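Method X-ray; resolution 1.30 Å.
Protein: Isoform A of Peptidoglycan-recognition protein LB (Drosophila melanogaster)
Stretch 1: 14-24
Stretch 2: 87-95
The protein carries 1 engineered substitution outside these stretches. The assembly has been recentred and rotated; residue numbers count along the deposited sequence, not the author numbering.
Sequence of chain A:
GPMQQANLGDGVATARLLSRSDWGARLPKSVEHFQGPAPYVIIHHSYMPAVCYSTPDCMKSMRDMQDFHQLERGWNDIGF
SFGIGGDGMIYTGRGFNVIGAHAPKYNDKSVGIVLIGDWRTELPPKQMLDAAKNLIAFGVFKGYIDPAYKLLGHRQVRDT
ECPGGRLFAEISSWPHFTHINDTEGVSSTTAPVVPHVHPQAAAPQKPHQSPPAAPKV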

# COMPACT_ATOMS: atom_id res chain seq x y z
N THR A 14 -7.21 16.93 -6.38
CA THR A 14 -6.12 16.85 -7.39
C THR A 14 -5.79 15.37 -7.71
O THR A 14 -5.27 15.13 -8.81
CB THR A 14 -4.90 17.65 -6.91
N ALA A 15 -6.11 14.43 -6.82
CA ALA A 15 -5.52 13.06 -6.80
C ALA A 15 -6.02 12.27 -8.01
O ALA A 15 -7.16 12.39 -8.44
CB ALA A 15 -5.85 12.32 -5.53
N ARG A 16 -5.12 11.54 -8.60
CA ARG A 16 -5.41 10.67 -9.74
C ARG A 16 -4.80 9.31 -9.44
O ARG A 16 -3.73 9.23 -8.80
CB ARG A 16 -4.78 11.24 -11.03
N LEU A 17 -5.40 8.29 -10.00
CA LEU A 17 -4.81 6.93 -10.09
C LEU A 17 -3.96 6.83 -11.33
O LEU A 17 -4.53 6.92 -12.46
CB LEU A 17 -5.89 5.87 -10.17
CG LEU A 17 -5.32 4.44 -10.16
CD1 LEU A 17 -4.65 4.08 -11.44
CD2 LEU A 17 -4.43 4.15 -8.97
N LEU A 18 -2.65 6.70 -11.22
CA LEU A 18 -1.71 6.54 -12.33
C LEU A 18 -1.47 5.07 -12.61
O LEU A 18 -1.38 4.23 -11.68
CB LEU A 18 -0.47 7.34 -11.99
CG LEU A 18 -0.77 8.83 -11.68
CD1 LEU A 18 0.52 9.55 -11.35
CD2 LEU A 18 -1.52 9.55 -12.80
N SER A 19 -1.40 4.71 -13.87
CA SER A 19 -1.21 3.32 -14.29
C SER A 19 0.26 2.90 -14.10
O SER A 19 1.18 3.75 -13.93
CB SER A 19 -1.62 3.18 -15.74
OG SER A 19 -0.65 3.85 -16.54
N ARG A 20 0.51 1.62 -14.24
CA ARG A 20 1.88 1.08 -14.27
C ARG A 20 2.71 1.72 -15.41
O ARG A 20 3.86 2.16 -15.18
CB ARG A 20 1.82 -0.43 -14.44
CG ARG A 20 1.27 -1.18 -13.24
CD ARG A 20 1.23 -2.67 -13.53
NE ARG A 20 2.57 -3.23 -13.68
CZ ARG A 20 3.25 -3.77 -12.71
NH1 ARG A 20 2.76 -3.81 -11.47
NH2 ARG A 20 4.43 -4.31 -12.92
N SER A 21 2.12 1.86 -16.61
CA SER A 21 2.86 2.46 -17.76
C SER A 21 3.17 3.93 -17.46
O SER A 21 4.25 4.42 -17.83
CB SER A 21 2.11 2.28 -19.05
OG SER A 21 0.83 2.84 -18.96
N ASP A 22 2.29 4.58 -16.72
CA ASP A 22 2.48 6.00 -16.34
C ASP A 22 3.77 6.18 -15.57
O ASP A 22 4.36 7.26 -15.71
CB ASP A 22 1.29 6.57 -15.55
CG ASP A 22 0.01 6.81 -16.33
OD1 ASP A 22 0.10 6.95 -17.61
OD2 ASP A 22 -1.05 6.94 -15.68
N TRP A 23 4.22 5.23 -14.74
CA TRP A 23 5.47 5.38 -13.98
C TRP A 23 6.60 4.57 -14.59
O TRP A 23 7.63 4.46 -13.98
CB TRP A 23 5.26 5.15 -12.46
CG TRP A 23 4.67 3.84 -12.00
CD1 TRP A 23 3.35 3.60 -11.73
CD2 TRP A 23 5.39 2.66 -11.61
NE1 TRP A 23 3.20 2.35 -11.20
CE2 TRP A 23 4.42 1.73 -11.16
CE3 TRP A 23 6.74 2.28 -11.63
CZ2 TRP A 23 4.78 0.48 -10.68
CZ3 TRP A 23 7.07 1.02 -11.19
CH2 TRP A 23 6.10 0.15 -10.69
N GLY A 24 6.36 3.95 -15.74
CA GLY A 24 7.42 3.24 -16.47
C GLY A 24 7.77 1.90 -15.84
O GLY A 24 8.95 1.49 -15.90
N ASP A 87 3.34 13.78 -3.91
CA ASP A 87 2.61 14.58 -4.91
C ASP A 87 1.11 14.43 -4.75
O ASP A 87 0.37 15.05 -5.52
CB ASP A 87 3.05 14.18 -6.31
CG ASP A 87 2.81 12.72 -6.66
OD1 ASP A 87 3.09 12.34 -7.83
OD2 ASP A 87 2.39 11.91 -5.74
N GLY A 88 0.64 13.58 -3.84
CA GLY A 88 -0.79 13.32 -3.68
C GLY A 88 -1.38 12.39 -4.74
O GLY A 88 -2.64 12.23 -4.77
N MET A 89 -0.52 11.74 -5.52
CA MET A 89 -1.00 10.81 -6.56
C MET A 89 -0.95 9.39 -6.02
O MET A 89 -0.18 9.02 -5.11
CB MET A 89 -0.12 10.95 -7.80
CG MET A 89 -0.21 12.29 -8.41
SD MET A 89 -1.84 12.79 -9.02
CE MET A 89 -1.83 14.44 -8.31
N ILE A 90 -1.77 8.52 -6.65
CA ILE A 90 -1.78 7.08 -6.37
C ILE A 90 -1.16 6.36 -7.56
O ILE A 90 -1.53 6.66 -8.70
CB ILE A 90 -3.20 6.60 -6.11
CG1 ILE A 90 -3.83 7.41 -4.99
CG2 ILE A 90 -3.24 5.08 -5.83
CD1 ILE A 90 -5.28 7.43 -4.98
N TYR A 91 -0.27 5.42 -7.29
CA TYR A 91 0.48 4.69 -8.30
C TYR A 91 0.04 3.23 -8.27
O TYR A 91 0.17 2.55 -7.23
CB TYR A 91 1.97 4.85 -8.04
CG TYR A 91 2.47 6.24 -8.26
CD1 TYR A 91 2.36 7.23 -7.28
CD2 TYR A 91 2.95 6.60 -9.49
CE1 TYR A 91 2.74 8.54 -7.53
CE2 TYR A 91 3.34 7.90 -9.76
CZ TYR A 91 3.27 8.87 -8.76
OH TYR A 91 3.63 10.16 -9.04
N THR A 92 -0.41 2.67 -9.39
CA THR A 92 -0.79 1.26 -9.48
C THR A 92 0.46 0.43 -9.30
O THR A 92 1.43 0.56 -10.06
CB THR A 92 -1.48 0.93 -10.79
OG1 THR A 92 -2.62 1.79 -10.89
CG2 THR A 92 -1.93 -0.52 -10.85
N GLY A 93 0.44 -0.49 -8.33
CA GLY A 93 1.43 -1.56 -8.16
C GLY A 93 0.90 -2.84 -8.76
O GLY A 93 0.54 -2.86 -9.95
N ARG A 94 0.75 -3.88 -7.97
CA ARG A 94 0.09 -5.11 -8.48
C ARG A 94 -1.37 -4.86 -8.77
O ARG A 94 -1.94 -5.62 -9.59
CB ARG A 94 0.25 -6.24 -7.49
CG ARG A 94 1.70 -6.60 -7.24
CD ARG A 94 1.93 -7.97 -6.65
NE ARG A 94 3.30 -8.15 -6.25
CZ ARG A 94 3.88 -9.31 -6.00
NH1 ARG A 94 3.12 -10.39 -5.88
NH2 ARG A 94 5.17 -9.33 -5.82
N GLY A 95 -2.02 -3.93 -8.08
CA GLY A 95 -3.43 -3.63 -8.34
C GLY A 95 -4.36 -4.51 -7.54
O GLY A 95 -3.95 -5.30 -6.69

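What holds the two backbones together? Leu 17 and Leu 18 run parallel to Ile 90 and Tyr 91 as a short pair of strands, joined by a ladder of hydrogen bonds, the first two nearly straight. Ile 90 N donates to Arg 16 O (3.0 Å), Leu 18 N donates to Ile 90 O (2.8 Å), and Thr 92 N donates to Leu 18 O (2.9 Å). Ile 90 thus bonds to the residues before and after its partner Leu 17, and Leu 18 to those before and after Tyr 91, the pattern typical of parallel pairing.

How do side chains extend this ladder? Thr 92 OG1 also donates to Leu 18 O (2.8 Å), so one carbonyl accepts both the amide and the hydroxyl of the same residue. Beyond the strand, stretch 1 turns, and its side chains take over as donors. Trp 23 NE1 reaches Thr 92 O at 2.8 Å, and Arg 20 NH1 reaches Gly 93 O at 2.9 Å, with each acceptor lying near the plane of the donor group.

Which apolar groups meet? Leu 17 and Ile 90 share one face of the sheet, where Leu 17 CD2 lies 3.5 Å from Ile 90 CG2. On the other face, Leu 18 CD1 packs against Tyr 91 CE2 (3.6 Å); Leu 18 CD1 also lies 3.9 Å from Met 89 CB, in the loop just before the strand. The Tyr 91 ring also turns its edge toward the face of Trp 23 in an offset pair, planes at 71°, with Trp 23 CD1 and Tyr 91 CD2 3.8 Å apart.

What keeps these pieces in position? Within stretch 1, Ser 19 N donates to Asp 22 OD2 (2.9 Å) and Asp 22 N returns a bond to Ser 19 OG (3.0 Å), bracing the turn that carries Arg 20 and Trp 23. In stretch 2, Asp 87 accepts from Tyr 91 OH through OD1 (2.6 Å) and from Met 89 N through OD2 (2.9 Å), tying the tyrosine to the loop before its strand.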